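Local coordinates for protein cytochrome P450 CYP260B1 (Sorangium cellulosum, PDB 5HIW) that belongs to the cytochrome P450 family of heme-thiolate proteins and holds a protoporphyrin IX iron group within its largely helical fold, at residues T233-A238 and F382-I387; S268-S273 and R323-M328; N6-T11 and F372-R377. All coordinates share one frame; numbering follows the deposited sequence.

Contact 1: T233-A238 and F382-I387; sequences TSWMLA and FGPDQI. With HEM (protoporphyrin IX containing Fe), chain B.
Trp235 meets Pro384 at the rim of its indole: the proline carbonyl O lies in the ring plane, 3.3 Å from Trp235 CZ3, and the neighbouring CH2 is only slightly farther away. A carbonyl oxygen set against aromatic C-H groups is electrostatically sensible, since the rim of the ring is probably its more positive part. The two side chains slide past one another in opposite directions, bringing Pro384 CD to 4.1 Å from Trp235 CZ3. CG of Trp235 stands anti to the carbonyl carbon (chi1 -69°). Gly383 presents bare backbone here, its CA 4.2 Å from Trp235 CZ3. One turn along, the methyl of Ile387 takes over. Ile387 brings CD1 to 3.6 Å from Ala238 CB, and the same methyl packs on the CA and O of that alanine. No hydrogen bond joins the segments, although Asn239 ND2, next along the helix, binds Phe382 O. Phe124 meets the indole and also touches Ala238 and Ile387.

From Met236 the helix works in the other direction. CG is anti to the backbone N (chi1 170°) and the chain runs on extended, carrying Met236 SD to 3.8 Å from the heme vinyl carbon CBB; Thr233 N approaches the same CBB at 3.6 Å. A water lies 2.3 Å from the heme iron FE. Helix 232-245 corresponds to the C-terminal part of the long helix that in P450s passes alongside the heme; here its other side packs on strand 383-384 and the loop after it.

Contact 2: S268-S273 and R323-M328; sequences STRWCS and RRPVGM
Arg270 and Arg323 lay their guanidinium groups over one another, an encounter of like charges characteristic of the E-R-R triad of P450s, in which Glu267 and Arg270 of the K-helix ExxR motif are joined by Arg323 from a later loop. Each CZ stands above the other group's plane, offset toward the rim, with Arg323 CZ 3.6 Å above the plane of Arg270. The planes are inclined by 47° rather than parallel. Arg270 NH2 and Arg323 NH2 come within 3.4 Å, two donors that share no bond. Both chains bend at chi3, in opposite senses (69° in Arg270, -58° in Arg323), and this bend about CG-CD brings Arg270 NE to 3.5 Å from Arg323 NE.

What probably makes this pairing of like charges acceptable lies one shell out. Glu267, the acid of the motif, forms salt bridges through its two carboxylate oxygens, OE1 to Arg270 NE and OE2 to Arg323 NE, and would offset much of the doubled positive charge. Backbone carbonyls take up other nitrogens: Arg270 NH1 binds His307 O and Pro316 O, while Arg323 reaches Pro314 O through NH1 and Thr318 O through NH2.

Behind the guanidinium groups, nearer the backbone, the packing is apolar, and the side chains cross at about a right angle. Pro325 CB rests 4.0 Å from Arg270 CD, and Met328 CG lies 3.7 Å from Arg270 CB. The methionine chain then folds at chi2 and chi3, which takes its terminal methyl to the helix residue before. There Thr269 OG1, already hydrogen-bonded to Glu266 O, sits 3.7 Å from Met328 CE.

Contact 3: N6-T11 and F372-R377; sequences NLFSFT and FSTAPR
Phe8 and Thr374 are joined twice through one oxygen: the carbonyl O of Phe8 takes a hydrogen bond from Thr374 OG1 at 2.7 Å and a second from a water. The hydroxyl arrives in the carbonyl plane, at a C=O...donor angle of 149°. Thr374 chi1 of 57° sets OG1 between the backbone N and the carbonyl carbon and leaves CG2 beside the N, where it comes 4.1 Å from Phe8 CD2. The water donates again to Phe10 O and accepts from Thr374 N at 3.0 Å, so that two carbonyls of the N-terminal loop and one amide of the other segment converge on a single molecule.

Thr374 follows strand 372-373, which pairs antiparallel with strand 383-384 in a small two-stranded sheet near the C-terminal end of the P450 fold. At the end of the strand, Ser373 OG accepts from Ala375 N at 3.1 Å, forming an ST turn. Along the strand the loop runs roughly opposite to it. Thr11 CA makes a C-H...O contact of 3.4 Å with Phe372 O, and Thr11 CG2 meets Ser373 CB at 4.0 Å.

In the fold
Burial and chemistry change together across the three sites. Contacts 1 and 2 are buried; contact 3 is only partly so and draws on water. Contact 1 has no hydrogen bond between its segments, contact 2 sets charge against charge and is probably balanced by a neighbouring acid, and contact 3 uses backbone carbonyls and a hydroxyl. Contacts 1 and 3 reach the same two-stranded sheet, where Gly383 N is probably hydrogen-bonded to Ser373 O; beyond the strands, Arg377 NE probably bonds Asp385 O. Contact 2 adjoins contact 1 by packing, through Phe382 on Cys272 and Ser273 and through Met236 on Thr269. Contacts 2 and 3 do not touch, their nearest atoms lying about 5 Å apart.

Contact 1: T233-A238 and F382-I387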
loop_
_atom_site.group_PDB
_atom_site.type_symbol
_atom_site.label_atom_id
_atom_site.label_comp_id
_atom_site.label_asym_id
_atom_site.label_seq_id
_atom_site.Cartn_x
_atom_site.Cartn_y
_atom_site.Cartn_z
ATOM N N THR A 233 -1.340 2.353 3.442
ATOM C CA THR A 233 -1.109 3.732 3.601
ATOM C C THR A 233 0.017 4.033 4.588
ATOM O O THR A 233 0.827 4.930 4.346
ATOM C CB THR A 233 -2.428 4.465 4.073
ATOM O OG1 THR A 233 -3.445 4.267 3.088
ATOM C CG2 THR A 233 -2.135 5.922 4.200
ATOM N N SER A 234 0.034 3.314 5.729
ATOM C CA SER A 234 1.070 3.526 6.723
ATOM C C SER A 234 2.494 3.213 6.207
ATOM O O SER A 234 3.394 4.051 6.415
ATOM C CB SER A 234 0.778 2.652 7.966
ATOM O OG SER A 234 -0.384 3.174 8.640
ATOM N N TRP A 235 2.607 2.192 5.398
ATOM C CA TRP A 235 3.982 1.767 4.892
ATOM C C TRP A 235 4.428 2.729 3.818
ATOM O O TRP A 235 5.624 3.143 3.792
ATOM C CB TRP A 235 4.052 0.347 4.535
ATOM C CG TRP A 235 3.953 -0.493 5.755
ATOM C CD1 TRP A 235 2.861 -1.261 6.159
ATOM C CD2 TRP A 235 4.919 -0.589 6.794
ATOM N NE1 TRP A 235 3.116 -1.808 7.387
ATOM C CE2 TRP A 235 4.383 -1.448 7.781
ATOM C CE3 TRP A 235 6.198 -0.038 6.985
ATOM C CZ2 TRP A 235 5.060 -1.701 8.981
ATOM C CZ3 TRP A 235 6.899 -0.334 8.148
ATOM C CH2 TRP A 235 6.321 -1.131 9.144
ATOM N N MET A 236 3.482 3.233 3.002
ATOM C CA MET A 236 3.842 4.315 2.032
ATOM C C MET A 236 4.263 5.592 2.690
ATOM O O MET A 236 5.277 6.228 2.315
ATOM C CB MET A 236 2.682 4.597 1.062
ATOM C CG MET A 236 2.896 5.879 0.186
ATOM S SD MET A 236 1.789 5.799 -1.255
ATOM C CE MET A 236 2.423 7.221 -2.166
ATOM N N LEU A 237 3.507 6.002 3.713
ATOM C CA LEU A 237 3.893 7.168 4.465
ATOM C C LEU A 237 5.195 6.961 5.185
ATOM O O LEU A 237 6.025 7.886 5.185
ATOM C CB LEU A 237 2.799 7.596 5.445
ATOM C CG LEU A 237 1.427 8.087 4.872
ATOM C CD1 LEU A 237 0.406 8.282 6.007
ATOM C CD2 LEU A 237 1.645 9.346 4.094
ATOM N N ALA A 238 5.409 5.774 5.757
ATOM C CA ALA A 238 6.596 5.505 6.480
ATOM C C ALA A 238 7.812 5.678 5.539
ATOM O O ALA A 238 8.768 6.366 5.858
ATOM C CB ALA A 238 6.624 4.087 7.043
ATOM N N PHE A 382 7.696 -3.729 2.773
ATOM C CA PHE A 382 9.120 -3.414 2.992
ATOM C C PHE A 382 9.256 -2.080 3.686
ATOM O O PHE A 382 8.662 -1.057 3.276
ATOM C CB PHE A 382 9.909 -3.398 1.703
ATOM C CG PHE A 382 11.327 -2.922 1.893
ATOM C CD1 PHE A 382 12.269 -3.796 2.442
ATOM C CD2 PHE A 382 11.678 -1.624 1.672
ATOM C CE1 PHE A 382 13.575 -3.358 2.704
ATOM C CE2 PHE A 382 12.995 -1.188 1.877
ATOM C CZ PHE A 382 13.937 -2.079 2.420
ATOM N N GLY A 383 10.020 -1.996 4.769
ATOM C CA GLY A 383 10.092 -0.747 5.441
ATOM C C GLY A 383 10.884 -0.789 6.774
ATOM O O GLY A 383 11.377 -1.851 7.102
ATOM N N PRO A 384 10.903 0.316 7.487
ATOM C CA PRO A 384 11.650 0.498 8.736
ATOM C C PRO A 384 10.861 0.037 9.916
ATOM O O PRO A 384 9.624 0.061 9.914
ATOM C CB PRO A 384 11.877 2.001 8.800
ATOM C CG PRO A 384 10.688 2.576 8.213
ATOM C CD PRO A 384 10.346 1.624 7.076
ATOM N N ASP A 385 11.583 -0.415 10.956
ATOM C CA ASP A 385 10.908 -0.708 12.210
ATOM C C ASP A 385 10.488 0.440 13.022
ATOM O O ASP A 385 9.635 0.258 13.917
ATOM C CB ASP A 385 11.711 -1.765 13.005
ATOM C CG ASP A 385 13.038 -1.273 13.493
ATOM O OD1 ASP A 385 13.493 -0.145 13.208
ATOM O OD2 ASP A 385 13.657 -2.077 14.195
ATOM N N GLN A 386 11.023 1.628 12.752
ATOM C CA GLN A 386 10.643 2.870 13.373
ATOM C C GLN A 386 11.293 4.013 12.600
ATOM O O GLN A 386 12.227 3.800 11.763
ATOM C CB GLN A 386 11.030 2.980 14.877
ATOM C CG GLN A 386 12.479 2.531 15.125
ATOM C CD GLN A 386 12.974 2.956 16.493
ATOM O OE1 GLN A 386 12.720 4.057 16.904
ATOM N NE2 GLN A 386 13.679 2.105 17.167
ATOM N N ILE A 387 10.795 5.210 12.861
ATOM C CA ILE A 387 11.179 6.429 12.152
ATOM C C ILE A 387 11.470 7.517 13.137
ATOM O O ILE A 387 10.716 8.490 13.319
ATOM C CB ILE A 387 10.140 6.893 11.104
ATOM C CG1 ILE A 387 9.749 5.734 10.221
ATOM C CG2 ILE A 387 10.791 7.982 10.260
ATOM C CD1 ILE A 387 8.496 6.045 9.465
HETATM C CHA HEM B . -4.579 -3.240 -5.769
HETATM C CHB HEM B . -0.588 -1.407 -3.684
HETATM C CHC HEM B . -3.255 1.946 -1.522
HETATM C CHD HEM B . -7.171 -0.488 -2.821
HETATM C C1A HEM B . -3.269 -3.006 -5.462
HETATM C C2A HEM B . -2.151 -3.718 -5.975
HETATM C C3A HEM B . -1.021 -3.178 -5.419
HETATM C C4A HEM B . -1.455 -2.203 -4.462
HETATM C CMA HEM B . 0.426 -3.647 -5.671
HETATM C CAA HEM B . -2.188 -4.779 -7.070
HETATM C CBA HEM B . -2.598 -6.133 -6.469
HETATM C CGA HEM B . -2.404 -7.262 -7.421
HETATM O O1A HEM B . -2.227 -7.026 -8.661
HETATM O O2A HEM B . -2.224 -8.420 -6.970
HETATM C C1B HEM B . -0.955 -0.390 -2.889
HETATM C C2B HEM B . 0.003 0.469 -2.248
HETATM C C3B HEM B . -0.774 1.438 -1.644
HETATM C C4B HEM B . -2.185 1.137 -1.894
HETATM C CMB HEM B . 1.536 0.372 -2.154
HETATM C CAB HEM B . -0.178 2.475 -0.838
HETATM C CBB HEM B . -0.714 3.270 0.027
HETATM C C1C HEM B . -4.589 1.579 -1.692
HETATM C C2C HEM B . -5.667 2.374 -1.188
HETATM C C3C HEM B . -6.777 1.665 -1.556
HETATM C C4C HEM B . -6.379 0.463 -2.215
HETATM C CMC HEM B . -5.411 3.662 -0.443
HETATM C CAC HEM B . -8.192 2.015 -1.326
HETATM C CBC HEM B . -8.570 3.282 -1.242
HETATM C C1D HEM B . -6.728 -1.429 -3.743
HETATM C C2D HEM B . -7.718 -2.305 -4.422
HETATM C C3D HEM B . -7.010 -3.078 -5.236
HETATM C C4D HEM B . -5.612 -2.649 -5.074
HETATM C CMD HEM B . -9.213 -2.388 -4.178
HETATM C CAD HEM B . -7.524 -4.123 -6.241
HETATM C CBD HEM B . -7.695 -3.436 -7.582
HETATM C CGD HEM B . -8.243 -4.374 -8.668
HETATM O O1D HEM B . -8.140 -5.636 -8.589
HETATM O O2D HEM B . -8.811 -3.898 -9.707
HETATM N NA HEM B . -2.796 -2.051 -4.537
HETATM N NB HEM B . -2.199 0.125 -2.755
HETATM N NC HEM B . -5.000 0.500 -2.343
HETATM N ND HEM B . -5.463 -1.689 -4.154
HETATM FE FE HEM B . -3.875 -0.783 -3.500
HETATM O O HOH W 1 -3.847 -2.261 -1.744
#

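Contact 2: S268-S273 and R323-M328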
loop_
_atom_site.group_PDB
_atom_site.type_symbol
_atom_site.label_atom_id
_atom_site.label_comp_id
_atom_site.label_asym_id
_atom_site.label_seq_id
_atom_site.Cartn_x
_atom_site.Cartn_y
_atom_site.Cartn_z
ATOM N N SER A 268 10.317 8.640 -4.008
ATOM C CA SER A 268 10.315 7.826 -2.778
ATOM C C SER A 268 9.764 6.479 -3.033
ATOM O O SER A 268 10.272 5.468 -2.516
ATOM C CB SER A 268 9.592 8.535 -1.584
ATOM O OG SER A 268 8.133 8.433 -1.620
ATOM N N THR A 269 8.743 6.402 -3.900
ATOM C CA THR A 269 8.182 5.108 -4.189
ATOM C C THR A 269 9.112 4.248 -5.066
ATOM O O THR A 269 8.959 3.032 -5.072
ATOM C CB THR A 269 6.746 5.080 -4.759
ATOM O OG1 THR A 269 6.717 5.609 -6.087
ATOM C CG2 THR A 269 5.824 5.840 -3.840
ATOM N N ARG A 270 9.994 4.873 -5.829
ATOM C CA ARG A 270 10.994 4.077 -6.626
ATOM C C ARG A 270 12.178 3.647 -5.729
ATOM O O ARG A 270 12.573 2.452 -5.666
ATOM C CB ARG A 270 11.510 4.894 -7.810
ATOM C CG ARG A 270 12.517 4.128 -8.657
ATOM C CD ARG A 270 13.338 5.035 -9.516
ATOM N NE ARG A 270 14.200 5.776 -8.674
ATOM C CZ ARG A 270 15.287 5.311 -8.091
ATOM N NH1 ARG A 270 15.690 4.074 -8.263
ATOM N NH2 ARG A 270 16.000 6.157 -7.384
ATOM N N TRP A 271 12.728 4.622 -5.042
ATOM C CA TRP A 271 13.926 4.419 -4.219
ATOM C C TRP A 271 13.656 3.543 -3.001
ATOM O O TRP A 271 14.501 2.765 -2.535
ATOM C CB TRP A 271 14.402 5.779 -3.751
ATOM C CG TRP A 271 15.625 5.780 -3.056
ATOM C CD1 TRP A 271 16.904 5.601 -3.597
ATOM C CD2 TRP A 271 15.796 5.924 -1.670
ATOM N NE1 TRP A 271 17.814 5.602 -2.611
ATOM C CE2 TRP A 271 17.178 5.776 -1.411
ATOM C CE3 TRP A 271 14.922 6.074 -0.613
ATOM C CZ2 TRP A 271 17.708 5.855 -0.112
ATOM C CZ3 TRP A 271 15.453 6.154 0.691
ATOM C CH2 TRP A 271 16.829 6.036 0.923
ATOM N N CYS A 272 12.441 3.631 -2.452
ATOM C CA CYS A 272 12.120 2.826 -1.251
ATOM C C CYS A 272 10.633 2.491 -1.241
ATOM O O CYS A 272 9.893 2.914 -0.334
ATOM C CB CYS A 272 12.502 3.612 -0.005
ATOM S SG CYS A 272 12.563 2.542 1.514
ATOM N N SER A 273 10.212 1.724 -2.232
ATOM C CA SER A 273 8.826 1.167 -2.254
ATOM C C SER A 273 8.484 0.343 -1.025
ATOM O O SER A 273 9.324 -0.443 -0.573
ATOM C CB SER A 273 8.618 0.239 -3.390
ATOM O OG SER A 273 7.229 -0.136 -3.427
ATOM N N ARG A 323 14.451 13.368 -10.676
ATOM C CA ARG A 323 14.313 12.266 -11.587
ATOM C C ARG A 323 12.990 12.149 -12.339
ATOM O O ARG A 323 12.967 11.725 -13.497
ATOM C CB ARG A 323 14.642 10.940 -10.865
ATOM C CG ARG A 323 14.657 9.724 -11.757
ATOM C CD ARG A 323 14.818 8.470 -10.895
ATOM N NE ARG A 323 15.990 8.451 -10.083
ATOM C CZ ARG A 323 17.148 7.921 -10.467
ATOM N NH1 ARG A 323 17.250 7.359 -11.629
ATOM N NH2 ARG A 323 18.113 7.773 -9.574
ATOM N N ARG A 324 11.858 12.454 -11.710
ATOM C CA ARG A 324 10.560 12.274 -12.347
ATOM C C ARG A 324 10.351 10.867 -12.936
ATOM O O ARG A 324 10.098 10.678 -14.157
ATOM C CB ARG A 324 10.290 13.373 -13.354
ATOM C CG ARG A 324 10.276 14.724 -12.678
ATOM C CD ARG A 324 9.950 15.852 -13.620
ATOM N NE ARG A 324 9.929 17.133 -12.933
ATOM C CZ ARG A 324 9.324 18.230 -13.383
ATOM N NH1 ARG A 324 8.670 18.225 -14.539
ATOM N NH2 ARG A 324 9.367 19.338 -12.666
ATOM N N PRO A 325 10.592 9.824 -12.126
ATOM C CA PRO A 325 10.536 8.487 -12.653
ATOM C C PRO A 325 9.131 8.033 -12.992
ATOM O O PRO A 325 8.183 8.520 -12.394
ATOM C CB PRO A 325 11.103 7.637 -11.520
ATOM C CG PRO A 325 10.641 8.355 -10.335
ATOM C CD PRO A 325 10.809 9.808 -10.663
ATOM N N VAL A 326 9.001 7.165 -13.998
ATOM C CA VAL A 326 7.725 6.504 -14.304
ATOM C C VAL A 326 7.933 4.966 -14.369
ATOM O O VAL A 326 9.033 4.481 -14.390
ATOM C CB VAL A 326 7.141 7.047 -15.643
ATOM C CG1 VAL A 326 6.928 8.536 -15.568
ATOM C CG2 VAL A 326 8.064 6.712 -16.785
ATOM N N GLY A 327 6.864 4.204 -14.381
ATOM C CA GLY A 327 6.921 2.789 -14.627
ATOM C C GLY A 327 7.262 1.975 -13.381
ATOM O O GLY A 327 7.566 0.776 -13.464
ATOM N N MET A 328 7.128 2.608 -12.229
ATOM C CA MET A 328 7.292 1.896 -10.940
ATOM C C MET A 328 6.203 0.813 -10.776
ATOM O O MET A 328 5.141 0.883 -11.385
ATOM C CB MET A 328 7.265 2.940 -9.813
ATOM C CG MET A 328 8.567 3.704 -9.615
ATOM S SD MET A 328 8.544 5.228 -10.608
ATOM C CE MET A 328 7.429 6.260 -9.702
#

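Contact 3: N6-T11 and F372-R377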
loop_
_atom_site.group_PDB
_atom_site.type_symbol
_atom_site.label_atom_id
_atom_site.label_comp_id
_atom_site.label_asym_id
_atom_site.label_seq_id
_atom_site.Cartn_x
_atom_site.Cartn_y
_atom_site.Cartn_z
ATOM N N ASN A 6 17.761 -17.498 -0.651
ATOM C CA ASN A 6 16.928 -16.955 0.450
ATOM C C ASN A 6 17.239 -15.450 0.449
ATOM O O ASN A 6 18.237 -15.023 1.007
ATOM C CB ASN A 6 17.260 -17.585 1.836
ATOM C CG ASN A 6 16.243 -17.150 2.935
ATOM O OD1 ASN A 6 15.698 -16.062 2.881
ATOM N ND2 ASN A 6 15.964 -18.015 3.902
ATOM N N LEU A 7 16.485 -14.679 -0.328
ATOM C CA LEU A 7 16.776 -13.245 -0.470
ATOM C C LEU A 7 15.885 -12.341 0.404
ATOM O O LEU A 7 16.251 -11.229 0.733
ATOM C CB LEU A 7 16.614 -12.891 -1.946
ATOM C CG LEU A 7 17.445 -13.655 -2.973
ATOM C CD1 LEU A 7 17.137 -13.117 -4.343
ATOM C CD2 LEU A 7 18.948 -13.495 -2.696
ATOM N N PHE A 8 14.735 -12.839 0.820
ATOM C CA PHE A 8 13.759 -11.999 1.521
ATOM C C PHE A 8 13.977 -11.872 3.028
ATOM O O PHE A 8 13.331 -11.068 3.683
ATOM C CB PHE A 8 12.343 -12.425 1.145
ATOM C CG PHE A 8 11.912 -11.900 -0.218
ATOM C CD1 PHE A 8 12.444 -12.403 -1.397
ATOM C CD2 PHE A 8 10.998 -10.837 -0.314
ATOM C CE1 PHE A 8 12.062 -11.921 -2.620
ATOM C CE2 PHE A 8 10.621 -10.350 -1.546
ATOM C CZ PHE A 8 11.105 -10.881 -2.699
ATOM N N SER A 9 14.865 -12.702 3.575
ATOM C CA SER A 9 15.222 -12.611 5.010
ATOM C C SER A 9 16.318 -11.547 5.222
ATOM O O SER A 9 16.606 -11.156 6.329
ATOM C CB SER A 9 15.619 -14.007 5.564
ATOM O OG SER A 9 16.620 -14.582 4.733
ATOM N N PHE A 10 16.876 -11.033 4.158
ATOM C CA PHE A 10 17.838 -9.905 4.223
ATOM C C PHE A 10 17.297 -8.786 5.131
ATOM O O PHE A 10 16.139 -8.389 5.011
ATOM C CB PHE A 10 18.068 -9.421 2.772
ATOM C CG PHE A 10 19.119 -8.339 2.608
ATOM C CD1 PHE A 10 18.776 -7.026 2.706
ATOM C CD2 PHE A 10 20.448 -8.668 2.348
ATOM C CE1 PHE A 10 19.733 -6.008 2.578
ATOM C CE2 PHE A 10 21.405 -7.684 2.193
ATOM C CZ PHE A 10 21.055 -6.345 2.295
ATOM N N THR A 11 18.096 -8.335 6.093
ATOM C CA THR A 11 17.817 -7.109 6.854
ATOM C C THR A 11 19.003 -6.151 6.753
ATOM O O THR A 11 20.095 -6.554 6.321
ATOM C CB THR A 11 17.536 -7.335 8.338
ATOM O OG1 THR A 11 18.725 -7.746 8.991
ATOM C CG2 THR A 11 16.516 -8.391 8.528
ATOM N N PHE A 372 15.586 -2.083 8.379
ATOM C CA PHE A 372 14.740 -2.320 7.177
ATOM C C PHE A 372 14.664 -3.786 6.898
ATOM O O PHE A 372 15.701 -4.480 6.850
ATOM C CB PHE A 372 15.271 -1.549 5.953
ATOM C CG PHE A 372 15.216 -0.063 6.159
ATOM C CD1 PHE A 372 16.171 0.577 6.895
ATOM C CD2 PHE A 372 14.126 0.674 5.714
ATOM C CE1 PHE A 372 16.110 1.900 7.149
ATOM C CE2 PHE A 372 14.041 2.003 5.983
ATOM C CZ PHE A 372 14.966 2.630 6.724
ATOM N N SER A 373 13.432 -4.260 6.687
ATOM C CA SER A 373 13.187 -5.658 6.374
ATOM C C SER A 373 11.870 -5.783 5.630
ATOM O O SER A 373 11.135 -4.781 5.447
ATOM C CB SER A 373 13.101 -6.505 7.646
ATOM O OG SER A 373 11.894 -6.355 8.257
ATOM N N THR A 374 11.592 -7.003 5.233
ATOM C CA THR A 374 10.327 -7.321 4.548
ATOM C C THR A 374 9.289 -7.877 5.510
ATOM O O THR A 374 8.178 -8.290 5.077
ATOM C CB THR A 374 10.502 -8.297 3.428
ATOM O OG1 THR A 374 11.109 -9.488 3.940
ATOM C CG2 THR A 374 11.398 -7.745 2.364
ATOM N N ALA A 375 9.618 -7.881 6.802
ATOM C CA ALA A 375 8.589 -8.085 7.794
ATOM C C ALA A 375 8.737 -7.119 8.936
ATOM O O ALA A 375 8.825 -7.537 10.092
ATOM C CB ALA A 375 8.596 -9.548 8.291
ATOM N N PRO A 376 8.769 -5.800 8.659
ATOM C CA PRO A 376 8.919 -4.825 9.746
ATOM C C PRO A 376 7.707 -4.799 10.663
ATOM O O PRO A 376 6.573 -4.643 10.201
ATOM C CB PRO A 376 9.050 -3.483 9.014
ATOM C CG PRO A 376 8.306 -3.701 7.772
ATOM C CD PRO A 376 8.550 -5.119 7.374
ATOM N N ARG A 377 7.937 -5.004 11.955
ATOM C CA ARG A 377 6.837 -5.257 12.950
ATOM C C ARG A 377 5.874 -6.390 12.527
ATOM O O ARG A 377 4.688 -6.331 12.855
ATOM C CB ARG A 377 6.042 -3.969 13.211
ATOM C CG ARG A 377 6.894 -2.707 13.347
ATOM C CD ARG A 377 5.990 -1.531 13.720
ATOM N NE ARG A 377 6.777 -0.358 14.090
ATOM C CZ ARG A 377 6.421 0.557 14.975
ATOM N NH1 ARG A 377 5.249 0.495 15.579
ATOM N NH2 ARG A 377 7.212 1.570 15.215
HETATM O O HOH W 2 13.644 -9.219 5.593
#